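Local structure of aryl esterase (Mycobacterium smegmatis, 2Q0Q) at residues R4-G9 and L82-V87; T116-S121 and P130-L135. The protein hydrolyses aryl esters and also catalyses acyl transfer to alcohols in water, as an oligomeric member of the SGNH hydrolase family. All coordinates share one frame; numbering follows the deposited sequence.

How the interactions relate
From the N terminus, the chain first lays down strand 3-9. Interaction 1 closes a long loop of 72 residues when 82-87 returns beside 4-9 and strand 86-90 starts in parallel. The chain then runs through helix 104-119. Interaction 2 closes a short loop of eight residues, where 130-135 comes back against the end of that helix and enters strand 133-138. The two contacts follow in series and neither nest nor cross. They meet at Val87, which probably hydrogen-bonds through N to Lys133 O and through O to Leu135 N. Together they tie three neighbouring strands of the parallel sheet to helix 104-119, one of the helices on one face.

Interaction 1: residues R4-G9 and L82-V87; sequences RILCFG and LPLDLV
The backbone pairing starts at Arg4 O, which accepts two N-H groups, from Asp85 N at 2.9 Å and from Leu86 N at 3.2 Å, both in the plane of the carbonyl. Leu6 N then binds Leu86 O at 2.8 Å. The backbone of Ile5 is turned the other way, toward strand 46-52.

One side chain adds a polar bond. Asp85 OD1 takes Arg4 N at 2.8 Å in a nearly straight bond (169°), on its anti side, with the donor 23° out of the carboxylate plane. With CG anti to its own carbonyl carbon (chi1 -66°), the Asp85 carboxylate turns back to Arg4 N.

In register this gives two parallel bridges, Ile5 with Leu86 and Leu6 with Val87. They join strand 3-9 to strand 86-90 in the central parallel sheet of the SGNH hydrolase fold.

Apolar contacts lie on both faces. On one, Ile5 CD1 reaches Leu86 CB at an oblique crossing, under helix 198-215. On the other, Leu6 and Val87 lie side by side, pointing the same way, with Leu6 CD2 3.9 Å from Val87 CG1. The same CD2 meets Leu84 CD1 at 4.0 Å. Helix 70-81 covers Leu84 and Val87 through Leu78.

The Arg4 chain runs past the carbonyl of Pro83, which follows a cis peptide bond. Pro83 O lies 2.9 Å from Arg4 CD and near the plane of the guanidinium, at its edge. The charged end is held elsewhere: NH2 forms a salt bridge with Glu47. Arg27 of a second subunit packs on both Arg4 and Pro83.

Interaction 2: residues T116-S121 and P130-L135; sequences TQVLTS and PAPKVL
Val118 points from the last turn of its helix onto the incoming chain of 130-135. Its CG1 does the touching. That methyl is anti to the backbone N (chi1 177°), which carries it toward Pro132 and Val134. It lies 3.8 Å from Pro132 CG, and the two side chains meet at a slant. On the strand side the same methyl approaches Val134 CB at 4.0 Å. One branch thus bridges the proline ring and the valine.

Leu119 starts off in the other direction, but its end swings back. Its CD2 comes within 4.4 Å of Val134 CG1, at the margin of the contact. Met175 of helix 164-175 and Val177 also touch Leu119.

This is the helix-to-strand half of a beta-alpha-beta crossover. Strand 86-90 leads through helix 104-119 to the parallel neighbour 133-138, as expected of the alpha/beta SGNH fold. The helix lies on the sheet face that carries Val87, which touches both Val118 and Pro132. Leu78 of helix 70-81 also touches Val118 and Ser121.

Ser121, just past the helix end, brings its hydroxyl to the CD corner of the Pro132 ring. OG sits between its own N and carbonyl carbon (chi1 68°), and from there it donates to Val118 O at 2.7 Å. Ser121 N also bonds to Val118 O, at 3.2 Å. Two donors grip that carbonyl, and the one from OG holds the serine side chain in its rotation. The placed OG rests 3.4 Å from Pro132 CD. Ala131 points its methyl at the helix end: its CB is 3.7 Å from Val118 O and 3.8 Å from Ser121 OG. No hydrogen bond links the two segments.

Interaction 1: residues R4-G9 and L82-V87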
loop_
_atom_site.group_PDB
_atom_site.type_symbol
_atom_site.label_atom_id
_atom_site.label_comp_id
_atom_site.label_asym_id
_atom_site.label_seq_id
_atom_site.Cartn_x
_atom_site.Cartn_y
_atom_site.Cartn_z
ATOM N N ARG G 4 -21.247 0.905 33.411
ATOM C CA ARG G 4 -20.483 1.834 32.575
ATOM C C ARG G 4 -21.033 1.867 31.156
ATOM O O ARG G 4 -21.117 0.830 30.486
ATOM C CB ARG G 4 -18.994 1.460 32.553
ATOM C CG ARG G 4 -18.365 1.428 33.936
ATOM C CD ARG G 4 -16.856 1.284 33.921
ATOM N NE ARG G 4 -16.214 2.587 34.079
ATOM C CZ ARG G 4 -15.279 3.113 33.289
ATOM N NH1 ARG G 4 -14.758 2.458 32.265
ATOM N NH2 ARG G 4 -14.823 4.321 33.565
ATOM N N ILE G 5 -21.405 3.077 30.725
ATOM C CA ILE G 5 -22.033 3.324 29.427
ATOM C C ILE G 5 -21.149 4.196 28.533
ATOM O O ILE G 5 -20.942 5.372 28.823
ATOM C CB ILE G 5 -23.382 4.083 29.598
ATOM C CG1 ILE G 5 -24.209 3.508 30.767
ATOM C CG2 ILE G 5 -24.138 4.082 28.282
ATOM C CD1 ILE G 5 -24.616 2.069 30.589
ATOM N N LEU G 6 -20.636 3.625 27.450
ATOM C CA LEU G 6 -19.824 4.369 26.467
ATOM C C LEU G 6 -20.713 4.934 25.348
ATOM O O LEU G 6 -21.418 4.179 24.705
ATOM C CB LEU G 6 -18.776 3.450 25.825
ATOM C CG LEU G 6 -17.985 3.993 24.625
ATOM C CD1 LEU G 6 -17.136 5.151 25.084
ATOM C CD2 LEU G 6 -17.131 2.902 24.045
ATOM N N CYS G 7 -20.639 6.243 25.136
ATOM C CA CYS G 7 -21.414 6.950 24.099
ATOM C C CYS G 7 -20.441 7.283 22.978
ATOM O O CYS G 7 -19.638 8.203 23.079
ATOM C CB CYS G 7 -22.072 8.217 24.647
ATOM S SG CYS G 7 -23.323 7.830 25.902
ATOM N N PHE G 8 -20.520 6.487 21.913
ATOM C CA PHE G 8 -19.659 6.625 20.748
ATOM C C PHE G 8 -20.426 7.328 19.639
ATOM O O PHE G 8 -21.470 6.842 19.202
ATOM C CB PHE G 8 -19.174 5.242 20.280
ATOM C CG PHE G 8 -18.005 5.294 19.330
ATOM C CD1 PHE G 8 -16.754 5.709 19.782
ATOM C CD2 PHE G 8 -18.140 4.926 18.005
ATOM C CE1 PHE G 8 -15.671 5.757 18.935
ATOM C CE2 PHE G 8 -17.052 4.966 17.149
ATOM C CZ PHE G 8 -15.817 5.396 17.614
ATOM N N GLY G 9 -19.930 8.490 19.232
ATOM C CA GLY G 9 -20.641 9.320 18.265
ATOM C C GLY G 9 -19.841 10.408 17.575
ATOM O O GLY G 9 -18.592 10.381 17.559
ATOM N N LEU G 82 -12.817 -0.685 29.115
ATOM C CA LEU G 82 -13.234 -1.856 29.899
ATOM C C LEU G 82 -12.889 -1.644 31.363
ATOM O O LEU G 82 -11.843 -1.088 31.674
ATOM C CB LEU G 82 -12.618 -3.162 29.429
ATOM C CG LEU G 82 -12.946 -3.667 28.026
ATOM C CD1 LEU G 82 -12.365 -5.039 27.868
ATOM C CD2 LEU G 82 -14.424 -3.711 27.733
ATOM N N PRO G 83 -13.774 -2.089 32.268
ATOM C CA PRO G 83 -15.017 -2.832 31.984
ATOM C C PRO G 83 -16.160 -1.934 31.508
ATOM O O PRO G 83 -16.279 -0.789 31.959
ATOM C CB PRO G 83 -15.338 -3.453 33.333
ATOM C CG PRO G 83 -14.888 -2.391 34.289
ATOM C CD PRO G 83 -13.576 -1.920 33.718
ATOM N N LEU G 84 -16.958 -2.453 30.577
ATOM C CA LEU G 84 -18.089 -1.734 29.995
ATOM C C LEU G 84 -19.326 -2.608 30.048
ATOM O O LEU G 84 -19.244 -3.835 29.914
ATOM C CB LEU G 84 -17.810 -1.346 28.535
ATOM C CG LEU G 84 -16.799 -0.218 28.283
ATOM C CD1 LEU G 84 -16.612 -0.027 26.769
ATOM C CD2 LEU G 84 -17.223 1.094 28.934
ATOM N N ASP G 85 -20.458 -1.949 30.259
ATOM C CA ASP G 85 -21.748 -2.611 30.308
ATOM C C ASP G 85 -22.564 -2.390 29.046
ATOM O O ASP G 85 -23.288 -3.293 28.617
ATOM C CB ASP G 85 -22.514 -2.172 31.555
ATOM C CG ASP G 85 -21.826 -2.635 32.822
ATOM O OD1 ASP G 85 -20.995 -1.865 33.381
ATOM O OD2 ASP G 85 -22.033 -3.814 33.193
ATOM N N LEU G 86 -22.435 -1.208 28.451
ATOM C CA LEU G 86 -23.215 -0.847 27.264
ATOM C C LEU G 86 -22.467 0.195 26.404
ATOM O O LEU G 86 -21.787 1.082 26.922
ATOM C CB LEU G 86 -24.587 -0.311 27.688
ATOM C CG LEU G 86 -25.550 0.105 26.576
ATOM C CD1 LEU G 86 -26.033 -1.103 25.787
ATOM C CD2 LEU G 86 -26.734 0.891 27.156
ATOM N N VAL G 87 -22.552 0.032 25.093
ATOM C CA VAL G 87 -22.015 1.002 24.152
ATOM C C VAL G 87 -23.181 1.521 23.298
ATOM O O VAL G 87 -23.836 0.751 22.606
ATOM C CB VAL G 87 -20.945 0.384 23.228
ATOM C CG1 VAL G 87 -20.350 1.451 22.320
ATOM C CG2 VAL G 87 -19.863 -0.306 24.050
#

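Interaction 2: residues T116-S121 and P130-L135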
loop_
_atom_site.group_PDB
_atom_site.type_symbol
_atom_site.label_atom_id
_atom_site.label_comp_id
_atom_site.label_asym_id
_atom_site.label_seq_id
_atom_site.Cartn_x
_atom_site.Cartn_y
_atom_site.Cartn_z
ATOM N N THR G 116 -20.189 -5.132 15.245
ATOM C CA THR G 116 -19.348 -6.333 15.310
ATOM C C THR G 116 -18.121 -6.123 16.201
ATOM O O THR G 116 -17.769 -7.014 17.007
ATOM C CB THR G 116 -18.937 -6.792 13.890
ATOM O OG1 THR G 116 -20.115 -7.123 13.147
ATOM C CG2 THR G 116 -18.060 -8.017 13.939
ATOM N N GLN G 117 -17.506 -4.946 16.089
ATOM C CA GLN G 117 -16.397 -4.554 17.000
ATOM C C GLN G 117 -16.819 -4.561 18.491
ATOM O O GLN G 117 -16.044 -4.975 19.374
ATOM C CB GLN G 117 -15.831 -3.189 16.607
ATOM C CG GLN G 117 -15.096 -3.140 15.277
ATOM C CD GLN G 117 -14.647 -1.740 14.873
ATOM O OE1 GLN G 117 -15.142 -0.736 15.388
ATOM N NE2 GLN G 117 -13.670 -1.673 13.944
ATOM N N VAL G 118 -18.044 -4.138 18.799
ATOM C CA VAL G 118 -18.498 -4.245 20.195
ATOM C C VAL G 118 -18.737 -5.716 20.615
ATOM O O VAL G 118 -18.326 -6.147 21.701
ATOM C CB VAL G 118 -19.761 -3.419 20.480
ATOM C CG1 VAL G 118 -20.197 -3.649 21.912
ATOM C CG2 VAL G 118 -19.474 -1.922 20.212
ATOM N N LEU G 119 -19.425 -6.477 19.765
ATOM C CA LEU G 119 -19.792 -7.857 20.098
ATOM C C LEU G 119 -18.582 -8.767 20.286
ATOM O O LEU G 119 -18.646 -9.735 21.050
ATOM C CB LEU G 119 -20.706 -8.438 19.028
ATOM C CG LEU G 119 -22.053 -7.725 18.909
ATOM C CD1 LEU G 119 -22.820 -8.311 17.715
ATOM C CD2 LEU G 119 -22.906 -7.793 20.204
ATOM N N THR G 120 -17.474 -8.436 19.623
ATOM C CA THR G 120 -16.259 -9.248 19.647
ATOM C C THR G 120 -15.183 -8.689 20.584
ATOM O O THR G 120 -14.033 -9.136 20.518
ATOM C CB THR G 120 -15.624 -9.375 18.232
ATOM O OG1 THR G 120 -15.230 -8.083 17.739
ATOM C CG2 THR G 120 -16.604 -10.032 17.261
ATOM N N SER G 121 -15.558 -7.764 21.468
ATOM C CA SER G 121 -14.583 -6.997 22.245
ATOM C C SER G 121 -14.218 -7.620 23.604
ATOM O O SER G 121 -13.442 -7.014 24.377
ATOM C CB SER G 121 -15.115 -5.578 22.477
ATOM O OG SER G 121 -16.240 -5.575 23.338
ATOM N N PRO G 130 -16.179 -9.200 30.253
ATOM C CA PRO G 130 -17.059 -9.600 29.156
ATOM C C PRO G 130 -17.251 -8.457 28.154
ATOM O O PRO G 130 -16.936 -7.314 28.454
ATOM C CB PRO G 130 -18.393 -9.899 29.872
ATOM C CG PRO G 130 -18.357 -9.027 31.068
ATOM C CD PRO G 130 -16.931 -8.949 31.499
ATOM N N ALA G 131 -17.766 -8.767 26.973
ATOM C CA ALA G 131 -18.152 -7.706 26.045
ATOM C C ALA G 131 -19.347 -6.934 26.615
ATOM O O ALA G 131 -20.223 -7.530 27.251
ATOM C CB ALA G 131 -18.492 -8.276 24.696
ATOM N N PRO G 132 -19.386 -5.604 26.396
ATOM C CA PRO G 132 -20.599 -4.864 26.688
ATOM C C PRO G 132 -21.733 -5.210 25.747
ATOM O O PRO G 132 -21.493 -5.806 24.710
ATOM C CB PRO G 132 -20.183 -3.404 26.456
ATOM C CG PRO G 132 -19.022 -3.450 25.566
ATOM C CD PRO G 132 -18.320 -4.719 25.898
ATOM N N LYS G 133 -22.953 -4.824 26.119
ATOM C CA LYS G 133 -24.062 -4.793 25.173
ATOM C C LYS G 133 -23.894 -3.585 24.234
ATOM O O LYS G 133 -23.080 -2.702 24.477
ATOM C CB LYS G 133 -25.384 -4.706 25.933
ATOM C CG LYS G 133 -25.763 -5.983 26.673
ATOM C CD LYS G 133 -27.153 -5.871 27.300
ATOM C CE LYS G 133 -27.385 -6.970 28.356
ATOM N NZ LYS G 133 -28.832 -7.289 28.489
ATOM N N VAL G 134 -24.659 -3.573 23.138
ATOM C CA VAL G 134 -24.640 -2.474 22.186
ATOM C C VAL G 134 -26.060 -1.957 21.988
ATOM O O VAL G 134 -27.025 -2.704 22.081
ATOM C CB VAL G 134 -24.013 -2.890 20.822
ATOM C CG1 VAL G 134 -24.933 -3.886 20.080
ATOM C CG2 VAL G 134 -23.726 -1.642 19.943
ATOM N N LEU G 135 -26.168 -0.660 21.737
ATOM C CA LEU G 135 -27.421 -0.048 21.331
ATOM C C LEU G 135 -27.143 0.753 20.065
ATOM O O LEU G 135 -26.383 1.722 20.091
ATOM C CB LEU G 135 -27.984 0.859 22.441
ATOM C CG LEU G 135 -29.210 1.717 22.094
ATOM C CD1 LEU G 135 -30.357 0.830 21.591
ATOM C CD2 LEU G 135 -29.668 2.557 23.285
#